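Local coordinates for protein putative modification methylase (Thermus thermophilus, PDB 2ZIG) that probably transfers a methyl group from S-adenosyl-L-methionine to DNA, most likely to the N4 amino group of cytosine, as part of a restriction-modification system, at residues D74-V79 against D241-T246; T249-A254 against A278-G283; E168-Q173 against E226-M231; E31-F36 against L261-V266. All coordinates share one frame; numbering follows the deposited sequence.

Contact 1 of 4, residues D74-V79 against D241-T246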
loop_
_atom_site.group_PDB
_atom_site.type_symbol
_atom_site.label_atom_id
_atom_site.label_comp_id
_atom_site.label_asym_id
_atom_site.label_seq_id
_atom_site.Cartn_x
_atom_site.Cartn_y
_atom_site.Cartn_z
ATOM N N ASP B 74 -8.192 -15.603 5.272
ATOM C CA ASP B 74 -9.564 -16.093 5.248
ATOM C C ASP B 74 -10.243 -15.866 6.592
ATOM O O ASP B 74 -11.441 -15.592 6.650
ATOM C CB ASP B 74 -9.579 -17.583 4.881
ATOM C CG ASP B 74 -9.316 -17.821 3.400
ATOM O OD1 ASP B 74 -8.941 -18.955 3.034
ATOM O OD2 ASP B 74 -9.495 -16.875 2.596
ATOM N N GLU B 75 -9.479 -15.974 7.674
ATOM C CA GLU B 75 -10.042 -15.754 9.001
ATOM C C GLU B 75 -10.458 -14.292 9.115
ATOM O O GLU B 75 -11.566 -13.979 9.561
ATOM C CB GLU B 75 -9.012 -16.078 10.082
ATOM C CG GLU B 75 -8.606 -17.537 10.141
ATOM C CD GLU B 75 -7.516 -17.792 11.170
ATOM O OE1 GLU B 75 -7.692 -17.371 12.337
ATOM O OE2 GLU B 75 -6.486 -18.414 10.817
ATOM N N LEU B 76 -9.561 -13.400 8.702
ATOM C CA LEU B 76 -9.832 -11.973 8.747
ATOM C C LEU B 76 -11.069 -11.636 7.924
ATOM O O LEU B 76 -11.892 -10.821 8.336
ATOM C CB LEU B 76 -8.639 -11.179 8.200
ATOM C CG LEU B 76 -7.263 -11.353 8.846
ATOM C CD1 LEU B 76 -6.286 -10.417 8.148
ATOM C CD2 LEU B 76 -7.316 -11.040 10.336
ATOM N N ASP B 77 -11.198 -12.259 6.755
ATOM C CA ASP B 77 -12.342 -11.999 5.888
ATOM C C ASP B 77 -13.695 -12.248 6.560
ATOM O O ASP B 77 -14.661 -11.521 6.317
ATOM C CB ASP B 77 -12.234 -12.831 4.608
ATOM C CG ASP B 77 -11.341 -12.183 3.564
ATOM O OD1 ASP B 77 -10.638 -11.205 3.903
ATOM O OD2 ASP B 77 -11.339 -12.648 2.405
ATOM N N ARG B 78 -13.771 -13.268 7.406
ATOM C CA ARG B 78 -15.023 -13.561 8.089
ATOM C C ARG B 78 -15.356 -12.446 9.076
ATOM O O ARG B 78 -16.525 -12.211 9.405
ATOM C CB ARG B 78 -14.932 -14.900 8.812
ATOM C CG ARG B 78 -14.980 -16.106 7.883
ATOM C CD ARG B 78 -15.012 -17.395 8.695
ATOM N NE ARG B 78 -13.863 -17.475 9.591
ATOM C CZ ARG B 78 -13.692 -18.415 10.516
ATOM N NH1 ARG B 78 -14.603 -19.368 10.673
ATOM N NH2 ARG B 78 -12.610 -18.396 11.288
ATOM N N VAL B 79 -14.317 -11.761 9.547
ATOM C CA VAL B 79 -14.495 -10.648 10.470
ATOM C C VAL B 79 -14.919 -9.411 9.675
ATOM O O VAL B 79 -15.855 -8.707 10.057
ATOM C CB VAL B 79 -13.187 -10.340 11.223
ATOM C CG1 VAL B 79 -13.365 -9.114 12.107
ATOM C CG2 VAL B 79 -12.778 -11.547 12.053
ATOM N N ASP B 241 -13.666 -2.053 17.742
ATOM C CA ASP B 241 -12.364 -2.655 17.470
ATOM C C ASP B 241 -12.569 -4.153 17.743
ATOM O O ASP B 241 -12.708 -4.564 18.894
ATOM C CB ASP B 241 -11.279 -2.105 18.407
ATOM C CG ASP B 241 -9.887 -2.595 18.038
ATOM O OD1 ASP B 241 -9.778 -3.685 17.444
ATOM O OD2 ASP B 241 -8.889 -1.903 18.346
ATOM N N PRO B 242 -12.609 -4.979 16.685
ATOM C CA PRO B 242 -12.799 -6.435 16.756
ATOM C C PRO B 242 -11.620 -7.188 17.388
ATOM O O PRO B 242 -11.762 -8.347 17.800
ATOM C CB PRO B 242 -12.979 -6.834 15.292
ATOM C CG PRO B 242 -13.414 -5.580 14.617
ATOM C CD PRO B 242 -12.580 -4.537 15.282
ATOM N N PHE B 243 -10.458 -6.535 17.443
ATOM C CA PHE B 243 -9.250 -7.133 18.008
ATOM C C PHE B 243 -8.648 -6.134 18.983
ATOM O O PHE B 243 -7.506 -5.693 18.817
ATOM C CB PHE B 243 -8.245 -7.433 16.893
ATOM C CG PHE B 243 -8.824 -8.224 15.752
ATOM C CD1 PHE B 243 -9.007 -7.640 14.506
ATOM C CD2 PHE B 243 -9.187 -9.555 15.926
ATOM C CE1 PHE B 243 -9.541 -8.368 13.441
ATOM C CE2 PHE B 243 -9.725 -10.300 14.867
ATOM C CZ PHE B 243 -9.902 -9.702 13.621
ATOM N N ALA B 244 -9.423 -5.810 20.014
ATOM C CA ALA B 244 -9.068 -4.805 21.014
ATOM C C ALA B 244 -7.760 -4.892 21.803
ATOM O O ALA B 244 -7.225 -3.856 22.206
ATOM C CB ALA B 244 -10.231 -4.643 21.983
ATOM N N GLY B 245 -7.239 -6.092 22.039
ATOM C CA GLY B 245 -6.006 -6.190 22.800
ATOM C C GLY B 245 -6.178 -5.438 24.110
ATOM O O GLY B 245 -7.180 -5.641 24.806
ATOM N N THR B 246 -5.234 -4.564 24.452
ATOM C CA THR B 246 -5.350 -3.815 25.696
ATOM C C THR B 246 -6.311 -2.632 25.612
ATOM O O THR B 246 -6.362 -1.802 26.524
ATOM C CB THR B 246 -3.991 -3.322 26.200
ATOM O OG1 THR B 246 -3.295 -2.667 25.136
ATOM C CG2 THR B 246 -3.171 -4.492 26.720
#

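Contact 2 of 4, residues T249-A254 against A278-G283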
loop_
_atom_site.group_PDB
_atom_site.type_symbol
_atom_site.label_atom_id
_atom_site.label_comp_id
_atom_site.label_asym_id
_atom_site.label_seq_id
_atom_site.Cartn_x
_atom_site.Cartn_y
_atom_site.Cartn_z
ATOM N N THR B 249 -7.990 1.395 21.099
ATOM C CA THR B 249 -9.085 2.015 20.372
ATOM C C THR B 249 -10.280 2.364 21.249
ATOM O O THR B 249 -10.909 3.399 21.060
ATOM C CB THR B 249 -9.551 1.122 19.223
ATOM O OG1 THR B 249 -8.429 0.807 18.383
ATOM C CG2 THR B 249 -10.624 1.833 18.401
ATOM N N LEU B 250 -10.605 1.490 22.193
ATOM C CA LEU B 250 -11.723 1.732 23.104
ATOM C C LEU B 250 -11.402 2.988 23.909
ATOM O O LEU B 250 -12.248 3.844 24.109
ATOM C CB LEU B 250 -11.891 0.538 24.057
ATOM C CG LEU B 250 -12.645 -0.733 23.629
ATOM C CD1 LEU B 250 -12.742 -0.859 22.128
ATOM C CD2 LEU B 250 -11.944 -1.939 24.234
ATOM N N ILE B 251 -10.162 3.085 24.370
ATOM C CA ILE B 251 -9.711 4.231 25.152
ATOM C C ILE B 251 -9.775 5.525 24.342
ATOM O O ILE B 251 -10.286 6.532 24.824
ATOM C CB ILE B 251 -8.278 3.993 25.653
ATOM C CG1 ILE B 251 -8.291 2.838 26.656
ATOM C CG2 ILE B 251 -7.706 5.252 26.270
ATOM C CD1 ILE B 251 -6.909 2.429 27.133
ATOM N N ALA B 252 -9.260 5.487 23.113
ATOM C CA ALA B 252 -9.270 6.649 22.230
ATOM C C ALA B 252 -10.710 7.088 21.995
ATOM O O ALA B 252 -11.016 8.271 22.007
ATOM C CB ALA B 252 -8.610 6.311 20.899
ATOM N N ALA B 253 -11.594 6.126 21.786
ATOM C CA ALA B 253 -13.003 6.426 21.550
ATOM C C ALA B 253 -13.650 7.114 22.757
ATOM O O ALA B 253 -14.254 8.180 22.632
ATOM C CB ALA B 253 -13.749 5.142 21.222
ATOM N N ALA B 254 -13.511 6.509 23.928
ATOM C CA ALA B 254 -14.101 7.067 25.137
ATOM C C ALA B 254 -13.542 8.436 25.522
ATOM O O ALA B 254 -14.277 9.299 26.002
ATOM C CB ALA B 254 -13.932 6.097 26.285
ATOM N N ALA B 278 -9.637 2.297 32.689
ATOM C CA ALA B 278 -9.951 3.045 33.900
ATOM C C ALA B 278 -8.789 3.942 34.305
ATOM O O ALA B 278 -8.937 4.829 35.139
ATOM C CB ALA B 278 -10.295 2.078 35.042
ATOM N N ARG B 279 -7.633 3.706 33.702
ATOM C CA ARG B 279 -6.440 4.480 34.001
ATOM C C ARG B 279 -6.359 5.679 33.055
ATOM O O ARG B 279 -5.946 6.770 33.447
ATOM C CB ARG B 279 -5.218 3.575 33.816
ATOM C CG ARG B 279 -3.991 3.918 34.637
ATOM C CD ARG B 279 -2.874 2.919 34.323
ATOM N NE ARG B 279 -3.292 1.541 34.577
ATOM C CZ ARG B 279 -2.967 0.498 33.818
ATOM N NH1 ARG B 279 -3.401 -0.712 34.142
ATOM N NH2 ARG B 279 -2.220 0.659 32.732
ATOM N N GLU B 280 -6.790 5.474 31.814
ATOM C CA GLU B 280 -6.733 6.517 30.787
ATOM C C GLU B 280 -8.057 7.243 30.529
ATOM O O GLU B 280 -8.072 8.272 29.861
ATOM C CB GLU B 280 -6.257 5.908 29.464
ATOM C CG GLU B 280 -5.176 4.847 29.605
ATOM C CD GLU B 280 -3.783 5.419 29.737
ATOM O OE1 GLU B 280 -3.580 6.335 30.562
ATOM O OE2 GLU B 280 -2.882 4.943 29.017
ATOM N N VAL B 281 -9.167 6.718 31.035
ATOM C CA VAL B 281 -10.454 7.353 30.788
ATOM C C VAL B 281 -11.124 7.860 32.049
ATOM O O VAL B 281 -11.922 7.155 32.663
ATOM C CB VAL B 281 -11.436 6.396 30.095
ATOM C CG1 VAL B 281 -12.700 7.149 29.714
ATOM C CG2 VAL B 281 -10.789 5.772 28.875
ATOM N N PRO B 282 -10.831 9.108 32.436
ATOM C CA PRO B 282 -11.412 9.712 33.640
ATOM C C PRO B 282 -12.936 9.726 33.656
ATOM O O PRO B 282 -13.573 10.144 32.689
ATOM C CB PRO B 282 -10.824 11.123 33.636
ATOM C CG PRO B 282 -10.663 11.409 32.173
ATOM C CD PRO B 282 -10.072 10.109 31.666
ATOM N N GLY B 283 -13.507 9.253 34.760
ATOM C CA GLY B 283 -14.950 9.236 34.914
ATOM C C GLY B 283 -15.699 8.058 34.315
ATOM O O GLY B 283 -16.907 7.939 34.507
#

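Contact 3 of 4, residues E168-Q173 against E226-M231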
loop_
_atom_site.group_PDB
_atom_site.type_symbol
_atom_site.label_atom_id
_atom_site.label_comp_id
_atom_site.label_asym_id
_atom_site.label_seq_id
_atom_site.Cartn_x
_atom_site.Cartn_y
_atom_site.Cartn_z
ATOM N N GLU B 168 3.718 1.671 8.093
ATOM C CA GLU B 168 2.574 0.792 8.245
ATOM C C GLU B 168 1.484 1.475 7.431
ATOM O O GLU B 168 1.561 2.676 7.167
ATOM C CB GLU B 168 2.163 0.634 9.703
ATOM C CG GLU B 168 3.023 -0.380 10.420
ATOM C CD GLU B 168 2.455 -0.774 11.752
ATOM O OE1 GLU B 168 1.214 -0.886 11.851
ATOM O OE2 GLU B 168 3.251 -0.987 12.691
ATOM N N TYR B 169 0.481 0.712 7.023
ATOM C CA TYR B 169 -0.578 1.245 6.188
ATOM C C TYR B 169 -1.895 1.397 6.933
ATOM O O TYR B 169 -2.322 0.496 7.642
ATOM C CB TYR B 169 -0.787 0.318 4.986
ATOM C CG TYR B 169 0.479 0.007 4.215
ATOM C CD1 TYR B 169 0.844 0.753 3.096
ATOM C CD2 TYR B 169 1.329 -1.014 4.628
ATOM C CE1 TYR B 169 2.040 0.484 2.402
ATOM C CE2 TYR B 169 2.515 -1.289 3.950
ATOM C CZ TYR B 169 2.864 -0.536 2.839
ATOM O OH TYR B 169 4.041 -0.815 2.178
ATOM N N ILE B 170 -2.535 2.549 6.781
ATOM C CA ILE B 170 -3.818 2.738 7.435
ATOM C C ILE B 170 -4.837 2.653 6.325
ATOM O O ILE B 170 -5.091 3.626 5.632
ATOM C CB ILE B 170 -3.913 4.094 8.157
ATOM C CG1 ILE B 170 -2.838 4.165 9.246
ATOM C CG2 ILE B 170 -5.296 4.246 8.808
ATOM C CD1 ILE B 170 -2.792 5.498 9.986
ATOM N N LEU B 171 -5.382 1.450 6.149
ATOM C CA LEU B 171 -6.374 1.170 5.118
ATOM C C LEU B 171 -7.726 1.774 5.453
ATOM O O LEU B 171 -8.157 1.757 6.598
ATOM C CB LEU B 171 -6.506 -0.340 4.937
ATOM C CG LEU B 171 -5.171 -1.049 4.669
ATOM C CD1 LEU B 171 -5.379 -2.558 4.607
ATOM C CD2 LEU B 171 -4.590 -0.536 3.368
ATOM N N MET B 172 -8.391 2.309 4.439
ATOM C CA MET B 172 -9.696 2.927 4.610
ATOM C C MET B 172 -10.693 2.209 3.704
ATOM O O MET B 172 -10.609 2.294 2.476
ATOM C CB MET B 172 -9.617 4.406 4.231
ATOM C CG MET B 172 -8.513 5.175 4.942
ATOM S SD MET B 172 -9.013 5.783 6.551
ATOM C CE MET B 172 -7.634 6.863 6.957
ATOM N N GLN B 173 -11.628 1.496 4.322
ATOM C CA GLN B 173 -12.633 0.753 3.583
ATOM C C GLN B 173 -14.016 1.241 3.977
ATOM O O GLN B 173 -14.468 1.009 5.099
ATOM C CB GLN B 173 -12.477 -0.734 3.874
ATOM C CG GLN B 173 -11.099 -1.264 3.498
ATOM C CD GLN B 173 -10.811 -1.100 2.025
ATOM O OE1 GLN B 173 -9.824 -0.469 1.635
ATOM N NE2 GLN B 173 -11.676 -1.670 1.189
ATOM N N GLU B 226 -6.788 8.106 18.521
ATOM C CA GLU B 226 -7.608 9.283 18.799
ATOM C C GLU B 226 -7.795 10.128 17.551
ATOM O O GLU B 226 -8.861 10.675 17.320
ATOM C CB GLU B 226 -6.988 10.126 19.911
ATOM C CG GLU B 226 -6.970 9.425 21.246
ATOM C CD GLU B 226 -6.276 10.236 22.312
ATOM O OE1 GLU B 226 -5.161 10.727 22.041
ATOM O OE2 GLU B 226 -6.832 10.378 23.420
ATOM N N ARG B 227 -6.747 10.234 16.749
ATOM C CA ARG B 227 -6.801 11.011 15.521
ATOM C C ARG B 227 -7.837 10.401 14.564
ATOM O O ARG B 227 -8.637 11.116 13.964
ATOM C CB ARG B 227 -5.403 11.036 14.890
ATOM C CG ARG B 227 -5.204 12.036 13.774
ATOM C CD ARG B 227 -3.719 12.138 13.373
ATOM N NE ARG B 227 -2.904 12.862 14.353
ATOM C CZ ARG B 227 -1.637 13.225 14.158
ATOM N NH1 ARG B 227 -1.016 12.925 13.015
ATOM N NH2 ARG B 227 -0.995 13.924 15.088
ATOM N N LEU B 228 -7.840 9.078 14.440
ATOM C CA LEU B 228 -8.783 8.406 13.548
ATOM C C LEU B 228 -10.225 8.581 14.029
ATOM O O LEU B 228 -11.118 8.886 13.236
ATOM C CB LEU B 228 -8.419 6.919 13.429
ATOM C CG LEU B 228 -7.075 6.695 12.711
ATOM C CD1 LEU B 228 -6.613 5.235 12.850
ATOM C CD2 LEU B 228 -7.229 7.086 11.229
ATOM N N VAL B 229 -10.447 8.409 15.329
ATOM C CA VAL B 229 -11.782 8.579 15.885
ATOM C C VAL B 229 -12.298 9.985 15.566
ATOM O O VAL B 229 -13.414 10.146 15.072
ATOM C CB VAL B 229 -11.790 8.375 17.419
ATOM C CG1 VAL B 229 -13.152 8.771 17.996
ATOM C CG2 VAL B 229 -11.500 6.922 17.756
ATOM N N ARG B 230 -11.479 11.000 15.830
ATOM C CA ARG B 230 -11.882 12.383 15.580
ATOM C C ARG B 230 -12.147 12.677 14.112
ATOM O O ARG B 230 -12.971 13.531 13.787
ATOM C CB ARG B 230 -10.815 13.348 16.098
ATOM C CG ARG B 230 -10.548 13.217 17.594
ATOM C CD ARG B 230 -9.545 14.246 18.045
ATOM N NE ARG B 230 -10.023 15.597 17.767
ATOM C CZ ARG B 230 -9.261 16.680 17.815
ATOM N NH1 ARG B 230 -7.972 16.570 18.128
ATOM N NH2 ARG B 230 -9.788 17.871 17.556
ATOM N N MET B 231 -11.452 11.965 13.230
ATOM C CA MET B 231 -11.604 12.177 11.795
ATOM C C MET B 231 -12.744 11.414 11.141
ATOM O O MET B 231 -13.318 11.883 10.167
ATOM C CB MET B 231 -10.326 11.782 11.052
ATOM C CG MET B 231 -9.089 12.584 11.371
ATOM S SD MET B 231 -7.662 11.703 10.687
ATOM C CE MET B 231 -7.950 11.905 8.862
#

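Contact 4 of 4, residues E31-F36 against L261-V266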
loop_
_atom_site.group_PDB
_atom_site.type_symbol
_atom_site.label_atom_id
_atom_site.label_comp_id
_atom_site.label_asym_id
_atom_site.label_seq_id
_atom_site.Cartn_x
_atom_site.Cartn_y
_atom_site.Cartn_z
ATOM N N GLU B 31 -17.930 -14.683 15.784
ATOM C CA GLU B 31 -19.099 -15.116 16.537
ATOM C C GLU B 31 -19.780 -13.977 17.292
ATOM O O GLU B 31 -20.993 -13.811 17.208
ATOM C CB GLU B 31 -18.700 -16.218 17.516
ATOM C CG GLU B 31 -18.007 -17.393 16.847
ATOM C CD GLU B 31 -17.719 -18.531 17.809
ATOM O OE1 GLU B 31 -17.038 -19.502 17.403
ATOM O OE2 GLU B 31 -18.179 -18.451 18.969
ATOM N N VAL B 32 -18.997 -13.193 18.028
ATOM C CA VAL B 32 -19.546 -12.083 18.797
ATOM C C VAL B 32 -20.153 -11.020 17.892
ATOM O O VAL B 32 -21.278 -10.576 18.112
ATOM C CB VAL B 32 -18.467 -11.439 19.692
ATOM C CG1 VAL B 32 -19.038 -10.233 20.426
ATOM C CG2 VAL B 32 -17.952 -12.467 20.692
ATOM N N LEU B 33 -19.415 -10.615 16.864
ATOM C CA LEU B 33 -19.923 -9.602 15.950
ATOM C C LEU B 33 -21.226 -10.061 15.307
ATOM O O LEU B 33 -22.172 -9.282 15.174
ATOM C CB LEU B 33 -18.895 -9.291 14.857
ATOM C CG LEU B 33 -17.558 -8.684 15.296
ATOM C CD1 LEU B 33 -16.742 -8.346 14.069
ATOM C CD2 LEU B 33 -17.792 -7.445 16.137
ATOM N N ALA B 34 -21.272 -11.329 14.910
ATOM C CA ALA B 34 -22.463 -11.879 14.275
ATOM C C ALA B 34 -23.686 -11.735 15.171
ATOM O O ALA B 34 -24.813 -11.793 14.691
ATOM C CB ALA B 34 -22.245 -13.341 13.925
ATOM N N SER B 35 -23.464 -11.533 16.466
ATOM C CA SER B 35 -24.573 -11.397 17.401
ATOM C C SER B 35 -25.023 -9.960 17.617
ATOM O O SER B 35 -25.885 -9.703 18.460
ATOM C CB SER B 35 -24.213 -12.022 18.748
ATOM O OG SER B 35 -23.368 -11.174 19.497
ATOM N N PHE B 36 -24.440 -9.021 16.870
ATOM C CA PHE B 36 -24.824 -7.616 16.987
ATOM C C PHE B 36 -25.726 -7.243 15.815
ATOM O O PHE B 36 -25.564 -7.762 14.711
ATOM C CB PHE B 36 -23.599 -6.689 16.974
ATOM C CG PHE B 36 -22.641 -6.917 18.106
ATOM C CD1 PHE B 36 -23.089 -7.375 19.341
ATOM C CD2 PHE B 36 -21.289 -6.634 17.947
ATOM C CE1 PHE B 36 -22.202 -7.549 20.407
ATOM C CE2 PHE B 36 -20.394 -6.801 19.003
ATOM C CZ PHE B 36 -20.851 -7.260 20.236
ATOM N N LEU B 261 -16.882 0.034 21.714
ATOM C CA LEU B 261 -17.366 -1.328 21.562
ATOM C C LEU B 261 -16.168 -2.143 21.090
ATOM O O LEU B 261 -15.470 -1.745 20.153
ATOM C CB LEU B 261 -18.481 -1.401 20.515
ATOM C CG LEU B 261 -19.133 -2.773 20.314
ATOM C CD1 LEU B 261 -19.758 -3.200 21.634
ATOM C CD2 LEU B 261 -20.188 -2.731 19.202
ATOM N N GLY B 262 -15.919 -3.273 21.742
ATOM C CA GLY B 262 -14.799 -4.096 21.336
ATOM C C GLY B 262 -14.954 -5.584 21.563
ATOM O O GLY B 262 -15.854 -6.041 22.273
ATOM N N VAL B 263 -14.060 -6.338 20.936
ATOM C CA VAL B 263 -14.017 -7.788 21.069
ATOM C C VAL B 263 -12.555 -8.180 21.239
ATOM O O VAL B 263 -11.696 -7.716 20.487
ATOM C CB VAL B 263 -14.555 -8.500 19.818
ATOM C CG1 VAL B 263 -14.542 -10.014 20.043
ATOM C CG2 VAL B 263 -15.958 -8.018 19.508
ATOM N N GLU B 264 -12.271 -9.013 22.235
ATOM C CA GLU B 264 -10.909 -9.471 22.486
ATOM C C GLU B 264 -10.936 -10.967 22.748
ATOM O O GLU B 264 -11.800 -11.467 23.472
ATOM C CB GLU B 264 -10.304 -8.725 23.680
ATOM C CG GLU B 264 -8.916 -9.192 24.114
ATOM C CD GLU B 264 -8.024 -9.606 22.956
ATOM O OE1 GLU B 264 -8.065 -8.950 21.889
ATOM O OE2 GLU B 264 -7.266 -10.589 23.123
ATOM N N LEU B 265 -9.990 -11.680 22.147
ATOM C CA LEU B 265 -9.911 -13.130 22.296
ATOM C C LEU B 265 -9.414 -13.574 23.659
ATOM O O LEU B 265 -9.996 -14.461 24.276
ATOM C CB LEU B 265 -8.993 -13.717 21.220
ATOM C CG LEU B 265 -8.717 -15.222 21.294
ATOM C CD1 LEU B 265 -10.017 -15.988 21.105
ATOM C CD2 LEU B 265 -7.708 -15.612 20.219
ATOM N N VAL B 266 -8.338 -12.953 24.127
ATOM C CA VAL B 266 -7.728 -13.321 25.398
ATOM C C VAL B 266 -8.276 -12.609 26.630
ATOM O O VAL B 266 -8.142 -11.391 26.772
ATOM C CB VAL B 266 -6.194 -13.098 25.351
ATOM C CG1 VAL B 266 -5.555 -13.519 26.670
ATOM C CG2 VAL B 266 -5.590 -13.876 24.188
#

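Contact 1 of 4, residues D74-V79 against D241-T246
Val-79, on helix 66-86, meets Phe-243 and Pro-242 of the loop that follows strand 238-241, and its side chain carries most of the contact. CB points at the loop and lies 4.1 Å from CZ of the Phe-243 ring. One step out the valine forks. CG1 stands anti to the backbone N (chi1 176°), which turns it to the loop, where it lies 3.8 Å from Phe-243 CZ and 3.9 Å from Pro-242 CB. CG2, the other prong, also comes to 3.8 Å from Phe-243 CZ. Both methyls of Val-79 therefore converge on the end of the ring, the valine and phenylalanine side chains arriving from opposite directions. A turn back along the helix, Leu-76 CD2 adds a looser touch, 4.4 Å from the same CZ; it and Val-79 CG2 approach the ring obliquely.

Nothing polar crosses the interface; the polar bonding serves the loop itself. The backbone N of Phe-243 donates to Asp-241 OD1 at 2.9 Å with a bent N-H...O angle of 145°, making an Asx turn that fixes the chain just where the phenylalanine leaves it. Asp-241 OD1 also bonds Thr-46 OG1, while OD2 bonds Thr-249 OG1, so both carboxylate oxygens have partners. The sequence of this turn, Asp-Pro-Phe-Ala-Gly-Thr-Gly, is the glycine-rich cofactor-binding motif of amino-methyltransferases, and Thr-246 within it binds S-adenosyl-L-methionine.

Phe-243 also packs on Ala-29, another cofactor-site residue, and on Pro-49, while Leu-76 touches Pro-48. The cluster thus sits where helix 66-86, the start of helix 29-34 and the end of strand 41-46 converge on the loop.

Contact 2 of 4, residues T249-A254 against A278-G283
All the contacts across this pair of segments are apolar, and Ile-251 with Ala-254, one turn apart on helix 248-255, supply one side of them. Between branched and methyl side chains the match is close. Ala-254 CB fits against both prongs of Val-281, 3.8 Å from CG1 and 4.1 Å from CG2. The valine has CG1 anti to its backbone N (chi1 -173°), and this leaves CG2 to reach Ile-251 CG2 as well, at 4.1 Å.

A second group of contacts uses the aliphatic part of a charged residue. Ile-251 CG2 lies 3.6 Å from Glu-280 CB, and Ile-251 CD1 is 3.9 Å from Glu-280 CG; a bend at chi2 (-83°) then carries the carboxylate off the isoleucine. In the Rossmann-like fold helix 248-255 is the crossover between parallel strands 238-241 and 259-264. Helix 267-280 begins the next connection, to strand 286-289, and Val-281 is the first residue to leave helical geometry at its end.

Polar bonds run to residues beyond the two segments. The carbonyl O of Glu-280 accepts from Arg-255 NH2, which ties the end of one helix to that of the other. Phe-277, a turn earlier on helix 267-280, extends the apolar surface against both Ile-251 and Ala-254.

Contact 3 of 4, residues E168-Q173 against E226-M231
Strand 168-173 and helix 226-231 stand a full side-chain layer apart: the nearest CA atoms, those of Ile-170 and Leu-228, lie 9.7 Å from each other, and the side chains of those two residues and Met-172 bridge the gap. Leu-228 is the helix's contribution: its CB points at the strand, and chi2 (169°) sends CD1 on along the chain and leaves CD2 as the branch that meets the strand. That one atom makes both cross-contacts, lying 4.2 Å from Ile-170 CG2 and 4.3 Å from Met-172 CE. Ile-170 also points its CB toward the helix. Met-172 starts at a slant, and the turn at chi2 (-85°) swings its thioether inward until CE lies 4.0 Å from Ile-170 CG2. Three methyls thus close a small triangle.

Ile-170 and Met-172, two residues apart, share the strand face covered by helix 222-232; Tyr-169 belongs to the other face, where its ring stacks with His-116 of helix 115-125. This is the helix-sheet-helix sandwich of the methyltransferase domain. Strand 167-174 runs antiparallel to both neighbours, 129-137 and 91-97, the reversed strand expected of such sheets.

Only 110 Å² is buried between the segments, though all three touching residues are buried. Met-231, on the same helix as Leu-228, is hydrogen-bonded through its backbone to the second subunit, and its side chain packs on Ile-163 of that subunit.

Contact 4 of 4, residues E31-F36 against L261-V266
Val-263 is the main bump on strand 261-264, and the hollow that takes it lies between Val-32 and Leu-33 of helix 29-34. Its CG2 does the filling, 3.9 Å from Val-32 CG1 and 3.9 Å from Leu-33 CD2, while its CG1 rests 4.2 Å from Val-32 CB. The two valines lie alongside one another, pointing opposite ways; Leu-33 crosses at a slant and brings in one of its two methyls, CD2.

A second fit lies two residues back along the strand. Leu-261, with CG anti to the backbone N (chi1 -177°), runs alongside Phe-36, and its CD2 comes 4.1 Å from Phe-36 CE2. Within the helical segment, Val-32 O lies 3.7 Å above one face of the Phe-36 ring, over its centre. That oxygen is also gripped by Ser-35, from the backbone N and, at 2.6 Å, from OG, the hydroxyl lying in the carbonyl plane on a lone pair.

Gly-262 puts no side chain between the two bumps, and Leu-250 packs against its CA. At the end of the strand, Glu-264 OE2 accepts from Val-266 N at 2.8 Å and OE1 accepts from Gly-245 N, two bonds that hold the carboxylate. Glu-264 binds S-adenosyl-L-methionine; an acidic residue ending the strand after the glycine-rich loop is a hallmark of Rossmann-like methyltransferases, where it commonly holds the cofactor's ribose.

Overall arrangement
Contacts 1 and 3 are buried, 7 to 9 Å from the chain's centre, whereas contacts 2 and 4 lie 14 to 16 Å out and are only partly buried. All four join their segments by apolar packing; the polar links run between contacts. Such bonds tie contact 1 to contacts 2 and 4, among them a backbone bond from Ala-244 N to Val-263 O, gathering the cofactor-binding ends of three elements. Contact 2 supplies the helices on either side in sequence of strand 259-264, used by contact 4. Contact 3, on the reversed strand, touches contact 2 through Glu-226 and Ala-252, and it alone meets the second subunit.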